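FAD-binding oxidoreductase (Gulosibacter chungangensis, PDB 7PBG) oxidises 4-ethylphenol with a covalently attached FAD, probably to 4-vinylphenol, as expected of a 4-alkylphenol oxidase. Local coordinates at residues 398-403 and 410-415; 267-272 and 433-438; 24-29 and 57-62; 244-249 and 366-371; 336-341 and 348-353. All coordinates share one frame; numbering follows the deposited sequence.

Followed from the N terminus, the chain first closes contact 3, which joins the end of helix 12-26 to strand 57-59 and lies on the opposite side of the chain's centre from the other four. These four lie around one large antiparallel sheet. Contact 4 opens on strand 241-249, and contact 2 opens at 267-272 before contact 4 closes on helix 363-375, so the two cross. Contact 5, a short helix-to-strand loop, is nested inside both. Contact 1, another short loop from strand 393-402 to helix 406-422, lies within contact 2 alone, which closes last at the turn 433-438. Contacts 4 and 5 are bonded through neighbouring strands, and contacts 1 and 2 touch at Ser402 and Met438.

Contact 1 of 5, residues 398-403 and 410-415; sequences YAPVSA and AKQYED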
# COMPACT_ATOMS: atom_id res chain seq x y z
N TYR A 398 -11.55 21.34 -3.47
CA TYR A 398 -11.48 21.19 -1.99
C TYR A 398 -11.99 19.79 -1.68
O TYR A 398 -13.21 19.57 -1.77
CB TYR A 398 -12.32 22.25 -1.31
CG TYR A 398 -12.49 22.05 0.17
CD1 TYR A 398 -11.42 22.19 1.03
CD2 TYR A 398 -13.73 21.72 0.71
CE1 TYR A 398 -11.55 21.95 2.38
CE2 TYR A 398 -13.88 21.55 2.08
CZ TYR A 398 -12.79 21.64 2.91
OH TYR A 398 -12.89 21.44 4.26
N ALA A 399 -11.10 18.87 -1.30
CA ALA A 399 -11.52 17.45 -1.13
C ALA A 399 -11.02 16.88 0.19
O ALA A 399 -10.07 16.11 0.20
CB ALA A 399 -11.04 16.68 -2.30
N PRO A 400 -11.64 17.25 1.32
CA PRO A 400 -11.20 16.69 2.58
C PRO A 400 -11.67 15.27 2.84
O PRO A 400 -12.73 14.86 2.43
CB PRO A 400 -11.81 17.61 3.62
CG PRO A 400 -13.07 18.13 2.96
CD PRO A 400 -12.69 18.27 1.49
N VAL A 401 -10.92 14.62 3.72
CA VAL A 401 -11.19 13.23 4.14
C VAL A 401 -11.56 13.28 5.62
O VAL A 401 -10.99 14.08 6.36
CB VAL A 401 -10.01 12.30 3.84
CG1 VAL A 401 -8.72 12.71 4.50
CG2 VAL A 401 -10.37 10.85 4.13
N SER A 402 -12.48 12.43 6.02
CA SER A 402 -12.98 12.41 7.42
C SER A 402 -13.51 11.02 7.78
O SER A 402 -13.50 10.16 6.93
CB SER A 402 -14.03 13.45 7.57
OG SER A 402 -15.11 13.14 6.72
N ALA A 403 -14.00 10.83 9.01
CA ALA A 403 -14.69 9.57 9.35
C ALA A 403 -16.11 9.56 8.78
O ALA A 403 -16.84 10.56 8.78
CB ALA A 403 -14.67 9.36 10.85
N ALA A 410 -23.69 16.00 6.07
CA ALA A 410 -24.73 17.04 5.86
C ALA A 410 -24.23 18.38 6.34
O ALA A 410 -24.53 19.37 5.70
CB ALA A 410 -26.01 16.64 6.54
N LYS A 411 -23.47 18.43 7.43
CA LYS A 411 -22.97 19.72 7.94
C LYS A 411 -21.94 20.27 6.96
O LYS A 411 -22.01 21.48 6.64
CB LYS A 411 -22.37 19.65 9.35
N GLN A 412 -21.02 19.44 6.49
CA GLN A 412 -20.06 19.84 5.44
C GLN A 412 -20.81 20.37 4.23
O GLN A 412 -20.44 21.44 3.73
CB GLN A 412 -19.19 18.67 5.01
CG GLN A 412 -18.09 18.38 5.99
CD GLN A 412 -16.93 17.76 5.27
OE1 GLN A 412 -16.16 18.45 4.58
NE2 GLN A 412 -16.82 16.45 5.40
N TYR A 413 -21.83 19.66 3.76
CA TYR A 413 -22.64 20.12 2.61
C TYR A 413 -23.22 21.51 2.88
O TYR A 413 -23.05 22.41 2.05
CB TYR A 413 -23.79 19.18 2.27
CG TYR A 413 -24.54 19.53 1.02
CD1 TYR A 413 -23.89 19.52 -0.19
CD2 TYR A 413 -25.89 19.89 1.01
CE1 TYR A 413 -24.53 19.80 -1.40
CE2 TYR A 413 -26.54 20.18 -0.20
CZ TYR A 413 -25.87 20.10 -1.41
OH TYR A 413 -26.46 20.32 -2.66
N GLU A 414 -23.96 21.65 3.99
CA GLU A 414 -24.65 22.93 4.33
C GLU A 414 -23.62 24.05 4.46
O GLU A 414 -23.84 25.11 3.91
CB GLU A 414 -25.51 22.79 5.59
CG GLU A 414 -26.78 21.98 5.32
CD GLU A 414 -27.70 22.55 4.24
OE1 GLU A 414 -28.40 21.74 3.54
OE2 GLU A 414 -27.72 23.80 4.08
N ASP A 415 -22.53 23.81 5.16
CA ASP A 415 -21.47 24.83 5.34
C ASP A 415 -20.89 25.21 3.97
O ASP A 415 -20.58 26.40 3.77
CB ASP A 415 -20.35 24.34 6.25
CG ASP A 415 -20.72 24.27 7.73
OD1 ASP A 415 -21.77 24.78 8.10
OD2 ASP A 415 -19.94 23.69 8.50
O HOH W 1 -15.14 20.79 5.11
O HOH W 2 -14.81 14.61 4.52
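Pro400 and Gln412 meet where helix 406-422, following strand 393-402 after a short loop, folds back over the large antiparallel sheet, in the part covered by the C-terminal FAD-linked oxidase family. In the packed part Pro400 CG lies 3.5 Å from Gln412 OE1, the two side chains passing one another on antiparallel courses. On the strand itself Pro400 CD sits over the centre of the Tyr398 ring, 3.5 Å above its plane; proline suits this place because its rigid ring holds CD over the aromatic face.

The rest of the contact is looser and is filled by two water molecules. Gln412 spans the distance from helix to strand because its chain runs extended beyond CG (chi2 -152°). Gln412 OE1 accepts from one water at 2.6 Å, and that water lies in the plane of the Tyr398 ring, at its edge, bonded to OH. With OE1 also bonded to His440 ND1 of strand 438-447, and NE2 to the second water, both ends of the amide are held. Ser402 OG and Gln412 NE2 stand 4.0 Å apart and are joined indirectly: the second water accepts from NE2 at 2.9 Å, is bonded to OG, and donates to Pro400 O at 3.0 Å.

Contact 2 of 5, residues 267-272 and 433-438; sequences IGMAPL and IGLREM
Glu437 OE1 is gripped by two backbone N-H groups of the turn that presents Leu435 to Ile267 and Met269. Leu435 N donates at 3.0 Å, on the syn side of the carboxylate, and Arg436 N adds a weak bond at 3.4 Å. Gly434 N bonds to Glu437 O as well, and glycine suits position 434 because a CB there would run into Glu437 OE2.

With the turn held, Leu435 reaches across with both methyls: CD1 lies 3.7 Å from Ile267 O, and CD2 lies 3.9 Å from Met269 CE, at the end of an extended, flexible chain. An alanine at Leu435 would take away the methyls that meet Met269 CG and CE and Ile267 O, and would probably leave the thioether chain less confined. Ile267 also meets Arg436, its CD1 lying 4.0 Å from Arg436 CG with the two side chains nearly perpendicular. The carbonyl oxygen of Leu435 is buried here without a partner in the model.

Beyond its aliphatic part, Arg436 bonds to Ala122 O and Tyr172 OH of the second subunit. The contact thus joins the loop between helix 255-266 and strand 277-280 to the hairpin turn between strands 426-433 and 438-447, at the subunit interface.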
# COMPACT_ATOMS: atom_id res chain seq x y z
N ILE A 267 -18.31 -1.61 3.83
CA ILE A 267 -17.06 -1.78 4.62
C ILE A 267 -16.54 -3.23 4.44
O ILE A 267 -15.35 -3.43 4.61
CB ILE A 267 -17.33 -1.41 6.08
CG1 ILE A 267 -16.01 -1.31 6.84
CG2 ILE A 267 -18.31 -2.37 6.73
CD1 ILE A 267 -16.06 -0.46 8.08
N GLY A 268 -17.43 -4.21 4.23
CA GLY A 268 -17.08 -5.63 4.03
C GLY A 268 -16.86 -5.95 2.55
O GLY A 268 -16.64 -7.09 2.23
N MET A 269 -16.87 -4.95 1.66
CA MET A 269 -16.61 -5.06 0.19
C MET A 269 -17.73 -5.80 -0.52
O MET A 269 -17.55 -6.18 -1.72
CB MET A 269 -15.28 -5.76 -0.12
CG MET A 269 -14.08 -4.96 0.33
SD MET A 269 -12.62 -6.03 0.18
CE MET A 269 -11.34 -5.05 0.96
N ALA A 270 -18.86 -5.95 0.13
CA ALA A 270 -20.06 -6.60 -0.42
C ALA A 270 -21.22 -6.21 0.47
O ALA A 270 -21.06 -6.19 1.70
CB ALA A 270 -19.88 -8.10 -0.49
N PRO A 271 -22.42 -5.93 -0.08
CA PRO A 271 -22.68 -5.96 -1.54
C PRO A 271 -22.20 -4.77 -2.37
O PRO A 271 -22.24 -4.83 -3.57
CB PRO A 271 -24.21 -5.96 -1.56
CG PRO A 271 -24.57 -5.09 -0.40
CD PRO A 271 -23.64 -5.60 0.67
N LEU A 272 -21.62 -3.75 -1.76
CA LEU A 272 -21.00 -2.66 -2.52
C LEU A 272 -19.55 -3.07 -2.76
O LEU A 272 -18.70 -2.96 -1.83
CB LEU A 272 -21.16 -1.32 -1.78
CG LEU A 272 -22.57 -0.71 -1.73
CD1 LEU A 272 -22.59 0.51 -0.82
CD2 LEU A 272 -23.06 -0.34 -3.13
N ILE A 433 -17.84 7.08 0.54
CA ILE A 433 -17.13 6.18 1.50
C ILE A 433 -16.26 5.21 0.67
O ILE A 433 -16.80 4.42 -0.07
CB ILE A 433 -18.15 5.50 2.42
CG1 ILE A 433 -18.83 6.55 3.31
CG2 ILE A 433 -17.46 4.43 3.27
CD1 ILE A 433 -20.09 6.05 3.93
N GLY A 434 -14.93 5.33 0.76
CA GLY A 434 -13.99 4.46 0.04
C GLY A 434 -14.09 3.06 0.54
O GLY A 434 -14.48 2.19 -0.20
N LEU A 435 -13.73 2.86 1.81
CA LEU A 435 -13.94 1.58 2.51
C LEU A 435 -14.24 1.90 3.98
O LEU A 435 -15.34 1.58 4.45
CB LEU A 435 -12.72 0.68 2.34
CG LEU A 435 -12.97 -0.77 2.75
CD1 LEU A 435 -14.04 -1.39 1.88
CD2 LEU A 435 -11.70 -1.62 2.73
N ARG A 436 -13.36 2.67 4.64
CA ARG A 436 -13.58 3.12 6.04
C ARG A 436 -13.49 4.63 6.16
O ARG A 436 -13.77 5.12 7.25
CB ARG A 436 -12.53 2.54 6.98
CG ARG A 436 -12.54 1.02 7.06
CD ARG A 436 -11.29 0.47 7.75
NE ARG A 436 -11.51 -0.91 8.11
CZ ARG A 436 -11.43 -1.96 7.32
NH1 ARG A 436 -11.11 -1.83 6.04
NH2 ARG A 436 -11.68 -3.17 7.79
N GLU A 437 -13.24 5.32 5.06
CA GLU A 437 -13.01 6.78 5.13
C GLU A 437 -14.07 7.46 4.29
O GLU A 437 -14.55 6.83 3.32
CB GLU A 437 -11.58 7.13 4.73
CG GLU A 437 -11.32 7.31 3.25
CD GLU A 437 -11.38 6.12 2.32
OE1 GLU A 437 -11.87 5.04 2.74
OE2 GLU A 437 -11.04 6.31 1.14
N MET A 438 -14.36 8.72 4.63
CA MET A 438 -15.33 9.51 3.85
C MET A 438 -14.58 10.67 3.20
O MET A 438 -13.86 11.41 3.86
CB MET A 438 -16.49 10.03 4.72
CG MET A 438 -17.63 10.71 3.90
SD MET A 438 -19.00 11.05 5.01
CE MET A 438 -18.32 12.44 5.93

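Contact 3 of 5, residues 24-29 and 57-62; sequences ETIGSE and AVIWPG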
# COMPACT_ATOMS: atom_id res chain seq x y z
N GLU A 24 21.68 20.50 -27.27
CA GLU A 24 22.80 19.71 -27.84
C GLU A 24 22.55 18.22 -27.52
O GLU A 24 22.75 17.40 -28.44
CB GLU A 24 24.17 20.17 -27.34
N THR A 25 22.07 17.89 -26.31
CA THR A 25 22.00 16.49 -25.81
C THR A 25 20.68 15.81 -26.19
O THR A 25 20.70 14.59 -26.40
CB THR A 25 22.23 16.47 -24.29
OG1 THR A 25 21.26 17.27 -23.63
CG2 THR A 25 23.62 16.95 -23.91
N ILE A 26 19.57 16.53 -26.18
CA ILE A 26 18.18 16.00 -26.38
C ILE A 26 17.76 16.24 -27.83
O ILE A 26 17.02 15.41 -28.40
CB ILE A 26 17.22 16.70 -25.39
CG1 ILE A 26 17.78 16.63 -23.98
CG2 ILE A 26 15.80 16.16 -25.46
CD1 ILE A 26 18.11 15.20 -23.59
N GLY A 27 18.24 17.34 -28.43
CA GLY A 27 17.79 17.75 -29.77
C GLY A 27 17.04 19.06 -29.68
O GLY A 27 16.08 19.15 -28.89
N SER A 28 17.45 20.09 -30.44
CA SER A 28 16.83 21.44 -30.39
C SER A 28 15.32 21.36 -30.67
O SER A 28 14.58 22.13 -30.05
CB SER A 28 17.53 22.39 -31.33
OG SER A 28 17.38 21.93 -32.65
N GLU A 29 14.85 20.44 -31.51
CA GLU A 29 13.39 20.33 -31.82
C GLU A 29 12.58 19.88 -30.59
O GLU A 29 11.34 19.97 -30.65
CB GLU A 29 13.12 19.39 -32.99
CG GLU A 29 13.56 17.95 -32.77
CD GLU A 29 14.90 17.51 -33.35
OE1 GLU A 29 15.98 18.11 -33.00
OE2 GLU A 29 14.89 16.57 -34.17
N ALA A 57 10.22 27.05 -20.00
CA ALA A 57 10.59 26.24 -21.17
C ALA A 57 9.90 24.90 -20.98
O ALA A 57 9.51 24.57 -19.83
CB ALA A 57 12.08 26.08 -21.27
N VAL A 58 9.74 24.20 -22.07
CA VAL A 58 9.27 22.80 -22.02
C VAL A 58 10.20 21.94 -22.84
O VAL A 58 10.64 22.35 -23.93
CB VAL A 58 7.79 22.67 -22.43
CG1 VAL A 58 7.50 23.03 -23.89
CG2 VAL A 58 7.33 21.26 -22.14
N ILE A 59 10.49 20.76 -22.31
CA ILE A 59 11.35 19.76 -22.98
C ILE A 59 10.52 18.49 -23.13
O ILE A 59 9.84 18.09 -22.17
CB ILE A 59 12.63 19.50 -22.18
CG1 ILE A 59 13.41 20.78 -21.91
CG2 ILE A 59 13.46 18.43 -22.87
CD1 ILE A 59 14.64 20.60 -21.05
N TRP A 60 10.64 17.88 -24.28
CA TRP A 60 9.99 16.60 -24.64
C TRP A 60 11.06 15.53 -24.68
O TRP A 60 11.60 15.19 -25.74
CB TRP A 60 9.31 16.79 -25.99
CG TRP A 60 8.22 17.81 -25.94
CD1 TRP A 60 7.28 17.95 -24.97
CD2 TRP A 60 7.95 18.82 -26.92
NE1 TRP A 60 6.42 18.97 -25.29
CE2 TRP A 60 6.80 19.52 -26.47
CE3 TRP A 60 8.54 19.17 -28.13
CZ2 TRP A 60 6.26 20.60 -27.18
CZ3 TRP A 60 8.00 20.22 -28.84
CH2 TRP A 60 6.86 20.90 -28.38
N PRO A 61 11.41 14.92 -23.53
CA PRO A 61 12.36 13.84 -23.55
C PRO A 61 11.83 12.58 -24.25
O PRO A 61 10.63 12.33 -24.19
CB PRO A 61 12.65 13.52 -22.07
CG PRO A 61 11.73 14.39 -21.26
CD PRO A 61 10.91 15.25 -22.19
N GLY A 62 12.75 11.85 -24.87
CA GLY A 62 12.45 10.72 -25.76
C GLY A 62 12.65 9.38 -25.09
O GLY A 62 12.27 8.37 -25.71
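Ile26 meets Ile59 at the point where the first long helix of the chain ends beside a strand of the FAD-binding domain. Of the residues here, Ile26 buries the largest area. Its CG2 comes to 4.2 Å from Ile59 CG2, methyl against methyl, with one side chain set roughly crosswise to the other. The first torsion of Ile26 (chi1 -51°) puts CG1 beside the backbone nitrogen and aims CG2, the short branch, at the strand; Ile59 likewise touches with its short branch. A beta-branched apolar side chain has few rotamers and packs well in these buried positions. The same CG2 of Ile26 also lies 4.3 Å from Trp60 O, whose polar need is met by Arg110.

The second half of the contact is Glu29 against Trp60. It is the backbone of Glu29 that does the touching: its carbonyl O approaches the six-membered part of the indole at its edge, near the ring plane, 3.8 Å from Trp60 CZ3. The ring is held elsewhere, with NE1 bonded to Tyr41 OH and Lys109 in a cation-pi interaction with it. Between the two halves, Gly27 takes a positive phi (114°) that turns the chain out of the helix; a side chain would press on the preceding carbonyl.

Helix 12-26 also packs beside helix 64-77, through Ile26 on Val69, while strand 57-59 runs between strands 31-32 and 103-106.

Contact 4 of 5, residues 244-249 and 366-371; sequences SFAIYF and ELLNAR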
# COMPACT_ATOMS: atom_id res chain seq x y z
N SER A 244 -24.88 -1.96 -13.39
CA SER A 244 -24.83 -0.66 -12.70
C SER A 244 -26.20 -0.21 -12.26
O SER A 244 -27.25 -0.66 -12.77
CB SER A 244 -24.18 0.40 -13.52
OG SER A 244 -22.86 0.08 -13.79
N PHE A 245 -26.21 0.70 -11.29
CA PHE A 245 -27.46 1.23 -10.75
C PHE A 245 -27.31 2.71 -10.42
O PHE A 245 -26.20 3.24 -10.19
CB PHE A 245 -27.85 0.41 -9.54
CG PHE A 245 -26.82 0.34 -8.46
CD1 PHE A 245 -26.74 1.30 -7.47
CD2 PHE A 245 -25.96 -0.74 -8.41
CE1 PHE A 245 -25.80 1.15 -6.46
CE2 PHE A 245 -25.02 -0.87 -7.40
CZ PHE A 245 -24.95 0.08 -6.42
N ALA A 246 -28.47 3.35 -10.41
CA ALA A 246 -28.65 4.75 -10.00
C ALA A 246 -29.72 4.73 -8.93
O ALA A 246 -30.75 4.01 -9.09
CB ALA A 246 -29.03 5.63 -11.15
N ILE A 247 -29.51 5.45 -7.86
CA ILE A 247 -30.51 5.56 -6.77
C ILE A 247 -30.77 7.04 -6.54
O ILE A 247 -29.81 7.76 -6.27
CB ILE A 247 -30.07 4.86 -5.47
CG1 ILE A 247 -29.27 3.58 -5.75
CG2 ILE A 247 -31.32 4.59 -4.67
CD1 ILE A 247 -28.87 2.84 -4.53
N TYR A 248 -32.00 7.45 -6.74
CA TYR A 248 -32.37 8.88 -6.68
C TYR A 248 -33.06 9.17 -5.36
O TYR A 248 -34.03 8.48 -5.00
CB TYR A 248 -33.30 9.22 -7.84
CG TYR A 248 -32.74 8.77 -9.16
CD1 TYR A 248 -31.66 9.42 -9.74
CD2 TYR A 248 -33.31 7.72 -9.84
CE1 TYR A 248 -31.15 9.03 -10.96
CE2 TYR A 248 -32.82 7.32 -11.07
CZ TYR A 248 -31.75 7.99 -11.64
OH TYR A 248 -31.30 7.58 -12.85
N PHE A 249 -32.64 10.24 -4.71
CA PHE A 249 -33.24 10.65 -3.41
C PHE A 249 -33.86 12.02 -3.62
O PHE A 249 -33.23 12.92 -4.21
CB PHE A 249 -32.16 10.60 -2.34
CG PHE A 249 -31.59 9.22 -2.19
CD1 PHE A 249 -32.21 8.29 -1.38
CD2 PHE A 249 -30.52 8.80 -2.97
CE1 PHE A 249 -31.73 7.01 -1.29
CE2 PHE A 249 -30.00 7.52 -2.84
CZ PHE A 249 -30.62 6.62 -2.02
N GLU A 366 -28.37 8.85 -19.81
CA GLU A 366 -27.04 9.25 -20.28
C GLU A 366 -26.13 9.31 -19.07
O GLU A 366 -24.95 8.86 -19.14
CB GLU A 366 -27.17 10.59 -20.99
CG GLU A 366 -25.91 11.09 -21.65
CD GLU A 366 -26.01 12.52 -22.14
OE1 GLU A 366 -27.20 12.96 -22.39
OE2 GLU A 366 -24.92 13.24 -22.20
N LEU A 367 -26.65 9.87 -17.98
CA LEU A 367 -25.85 10.00 -16.74
C LEU A 367 -25.51 8.63 -16.18
O LEU A 367 -24.33 8.35 -15.88
CB LEU A 367 -26.63 10.83 -15.75
CG LEU A 367 -26.68 12.32 -16.06
CD1 LEU A 367 -27.76 12.98 -15.22
CD2 LEU A 367 -25.33 12.98 -15.84
N LEU A 368 -26.48 7.72 -16.16
CA LEU A 368 -26.18 6.38 -15.64
C LEU A 368 -25.21 5.70 -16.59
O LEU A 368 -24.34 4.94 -16.16
CB LEU A 368 -27.50 5.60 -15.47
CG LEU A 368 -27.34 4.13 -15.11
CD1 LEU A 368 -26.56 3.93 -13.82
CD2 LEU A 368 -28.71 3.51 -14.99
N ASN A 369 -25.43 5.84 -17.90
CA ASN A 369 -24.57 5.18 -18.87
C ASN A 369 -23.11 5.64 -18.72
O ASN A 369 -22.25 4.80 -18.79
CB ASN A 369 -25.07 5.40 -20.30
CG ASN A 369 -24.22 4.65 -21.30
OD1 ASN A 369 -24.21 3.41 -21.32
ND2 ASN A 369 -23.38 5.37 -22.04
N ALA A 370 -22.87 6.92 -18.47
CA ALA A 370 -21.52 7.47 -18.30
C ALA A 370 -20.85 6.80 -17.09
O ALA A 370 -19.64 6.42 -17.17
CB ALA A 370 -21.62 8.96 -18.15
N ARG A 371 -21.59 6.61 -16.00
CA ARG A 371 -21.01 5.97 -14.80
C ARG A 371 -20.82 4.48 -15.04
O ARG A 371 -19.81 3.92 -14.56
CB ARG A 371 -21.87 6.22 -13.57
CG ARG A 371 -22.10 7.70 -13.26
CD ARG A 371 -20.88 8.56 -13.33
NE ARG A 371 -19.77 8.17 -12.47
CZ ARG A 371 -18.69 8.92 -12.25
NH1 ARG A 371 -17.77 8.53 -11.38
NH2 ARG A 371 -18.59 10.09 -12.85
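Leu368 turns one methyl, CD1, onto the backbone of strand 244-249 between Phe245 and Ala246. CD1 stands over the face of that peptide, 3.7 Å from Phe245 C. Two small side chains of the same strand face flank it: Ala246 CB lies 4.0 Å and Ser244 CB 4.3 Å from Leu368 CD1. Because alternate strand residues share a face, Ser244 and Ala246 both point to the helix, and their small size lets a leucine come down to the main chain. Phe245 points the other way and packs on Ile335 and Ile338 of helix 328-342, so the sheet has a helix against each face here. Leucine reaches the peptide because its first torsion is trans (chi1 172°), which swings the branched end out from helix 366-371. That segment runs at 135° to the strand, the axes approaching to 8.5 Å, and within 366-371 Leu368 alone makes close contact.

Ser244 OG is bonded to His372 ND1, one turn further along the same helix, and to Thr323 OG1 of the neighbouring strand, while Arg371 forms a salt bridge to Glu152, an FAD-binding residue, and a cation-pi interaction with Tyr169, another. The strand backbone at Phe245 and Ala246 is already bonded to neighbouring strands, Phe245 to Gly322 and Ala246 to Glu351. Between 244-249 and 366-371 the contact is therefore apolar, a close fit around Leu368, with the polar tie of His372 to Ser244 beside it.

Contact 5 of 5, residues 336-341 and 348-353; sequences EMIRDA and ARFETN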
# COMPACT_ATOMS: atom_id res chain seq x y z
N GLU A 336 -30.34 -6.98 -4.91
CA GLU A 336 -31.51 -7.08 -4.02
C GLU A 336 -31.16 -6.48 -2.65
O GLU A 336 -31.96 -5.65 -2.15
CB GLU A 336 -31.97 -8.55 -4.00
CG GLU A 336 -33.02 -8.86 -2.97
CD GLU A 336 -33.40 -10.35 -2.86
OE1 GLU A 336 -32.48 -11.24 -2.79
OE2 GLU A 336 -34.60 -10.62 -2.82
N MET A 337 -29.96 -6.74 -2.11
CA MET A 337 -29.55 -6.17 -0.79
C MET A 337 -29.47 -4.64 -0.87
O MET A 337 -29.94 -3.94 0.03
CB MET A 337 -28.17 -6.68 -0.37
CG MET A 337 -28.17 -8.17 -0.06
SD MET A 337 -26.45 -8.68 0.21
CE MET A 337 -26.64 -10.46 0.16
N ILE A 338 -28.87 -4.13 -1.92
CA ILE A 338 -28.65 -2.67 -2.09
C ILE A 338 -30.02 -2.02 -2.25
O ILE A 338 -30.29 -1.02 -1.58
CB ILE A 338 -27.72 -2.46 -3.30
CG1 ILE A 338 -26.29 -2.95 -3.00
CG2 ILE A 338 -27.75 -1.00 -3.75
CD1 ILE A 338 -25.45 -3.09 -4.26
N ARG A 339 -30.81 -2.46 -3.23
CA ARG A 339 -32.15 -1.88 -3.49
C ARG A 339 -32.94 -1.88 -2.17
O ARG A 339 -33.53 -0.83 -1.79
CB ARG A 339 -32.85 -2.73 -4.55
CG ARG A 339 -34.07 -2.09 -5.20
CD ARG A 339 -34.77 -3.12 -6.09
NE ARG A 339 -35.89 -2.48 -6.74
CZ ARG A 339 -37.15 -2.43 -6.29
NH1 ARG A 339 -37.50 -3.02 -5.16
NH2 ARG A 339 -38.06 -1.77 -6.98
N ASP A 340 -32.97 -3.01 -1.46
CA ASP A 340 -33.81 -3.13 -0.24
C ASP A 340 -33.35 -2.13 0.81
O ASP A 340 -34.22 -1.56 1.51
CB ASP A 340 -33.75 -4.53 0.35
CG ASP A 340 -34.55 -5.56 -0.42
OD1 ASP A 340 -34.45 -6.73 -0.04
OD2 ASP A 340 -35.22 -5.19 -1.41
N ALA A 341 -32.05 -1.90 0.90
CA ALA A 341 -31.48 -0.97 1.90
C ALA A 341 -31.89 0.48 1.60
O ALA A 341 -32.43 1.15 2.50
CB ALA A 341 -29.97 -1.10 1.99
N ALA A 348 -37.11 7.36 -2.26
CA ALA A 348 -35.98 6.84 -3.07
C ALA A 348 -36.53 6.02 -4.23
O ALA A 348 -37.58 5.37 -4.09
CB ALA A 348 -35.04 6.00 -2.26
N ARG A 349 -35.83 6.08 -5.35
CA ARG A 349 -36.13 5.32 -6.59
C ARG A 349 -34.85 4.66 -7.10
O ARG A 349 -33.79 5.30 -7.15
CB ARG A 349 -36.75 6.21 -7.67
CG ARG A 349 -37.12 5.43 -8.93
CD ARG A 349 -38.01 6.24 -9.84
NE ARG A 349 -37.38 7.49 -10.22
CZ ARG A 349 -36.50 7.64 -11.22
NH1 ARG A 349 -36.14 6.61 -11.94
NH2 ARG A 349 -35.97 8.82 -11.47
N PHE A 350 -34.95 3.40 -7.46
CA PHE A 350 -33.80 2.57 -7.86
C PHE A 350 -33.94 2.21 -9.35
O PHE A 350 -35.02 1.76 -9.76
CB PHE A 350 -33.73 1.32 -6.98
CG PHE A 350 -32.53 0.46 -7.19
CD1 PHE A 350 -31.35 0.70 -6.48
CD2 PHE A 350 -32.55 -0.57 -8.12
CE1 PHE A 350 -30.24 -0.09 -6.69
CE2 PHE A 350 -31.45 -1.41 -8.26
CZ PHE A 350 -30.30 -1.17 -7.56
N GLU A 351 -32.86 2.29 -10.09
CA GLU A 351 -32.81 1.83 -11.51
C GLU A 351 -31.49 1.11 -11.75
O GLU A 351 -30.50 1.43 -11.10
CB GLU A 351 -32.94 3.00 -12.48
CG GLU A 351 -34.16 3.88 -12.34
CD GLU A 351 -35.51 3.20 -12.58
OE1 GLU A 351 -35.53 2.10 -13.21
OE2 GLU A 351 -36.52 3.81 -12.22
N THR A 352 -31.45 0.25 -12.75
CA THR A 352 -30.20 -0.32 -13.25
C THR A 352 -30.07 0.10 -14.69
O THR A 352 -31.00 0.64 -15.24
CB THR A 352 -30.21 -1.85 -13.13
OG1 THR A 352 -31.09 -2.35 -14.13
CG2 THR A 352 -30.65 -2.38 -11.78
N ASN A 353 -28.92 -0.17 -15.29
CA ASN A 353 -28.69 0.17 -16.71
C ASN A 353 -29.55 -0.73 -17.58
O ASN A 353 -29.64 -0.43 -18.81
CB ASN A 353 -27.23 0.14 -17.10
CG ASN A 353 -26.56 -1.18 -16.86
OD1 ASN A 353 -26.39 -1.57 -15.71
ND2 ASN A 353 -26.21 -1.88 -17.94
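Phe350 lies against Ile338 and Arg339 in an alpha-beta connection: the chain leaves helix 328-342, turns in a short loop and returns as strand 349-352, packed on the helix and outermost in its antiparallel sheet within this chain.

The chief interaction is CH-pi. Arg339 CG sits over one face of the Phe350 ring, 3.9 Å from the centroid and 25° off the normal, displaced toward the rim. The aliphatic chain of Arg339 is extended from CG to NE and passes obliquely across the ring, with CD 3.9 Å from Phe350 CD2. The guanidinium does not stack: its plane stands 78° from that of the ring. Arginine suits this exposed place because its methylenes shield an aromatic while its charge stays at the surface.

Apolar packing completes the buried side. Ile338 CG2 approaches Phe350 CE1 at 4.0 Å, the side chains standing roughly square to each other. A chi1 of -174° extends Phe350 away from its own strand and carries the ring to the helix, and it also rests on Ile247 of strand 241-249. With an alanine in its place, Ile338 and the methylenes of Arg339 would probably lose the surface they rest on, and the arginine chain would be likely to turn more freely.

The salt bridge belongs to the opposite face of the strand, where Arg349 and Glu351, two residues apart, point away from the helix. Their backbones bond to Tyr248 and Ala246 respectively. Arg349 NH1 donates to Glu351 OE2 at 2.8 Å, the oxygen lying almost exactly in the guanidinium plane.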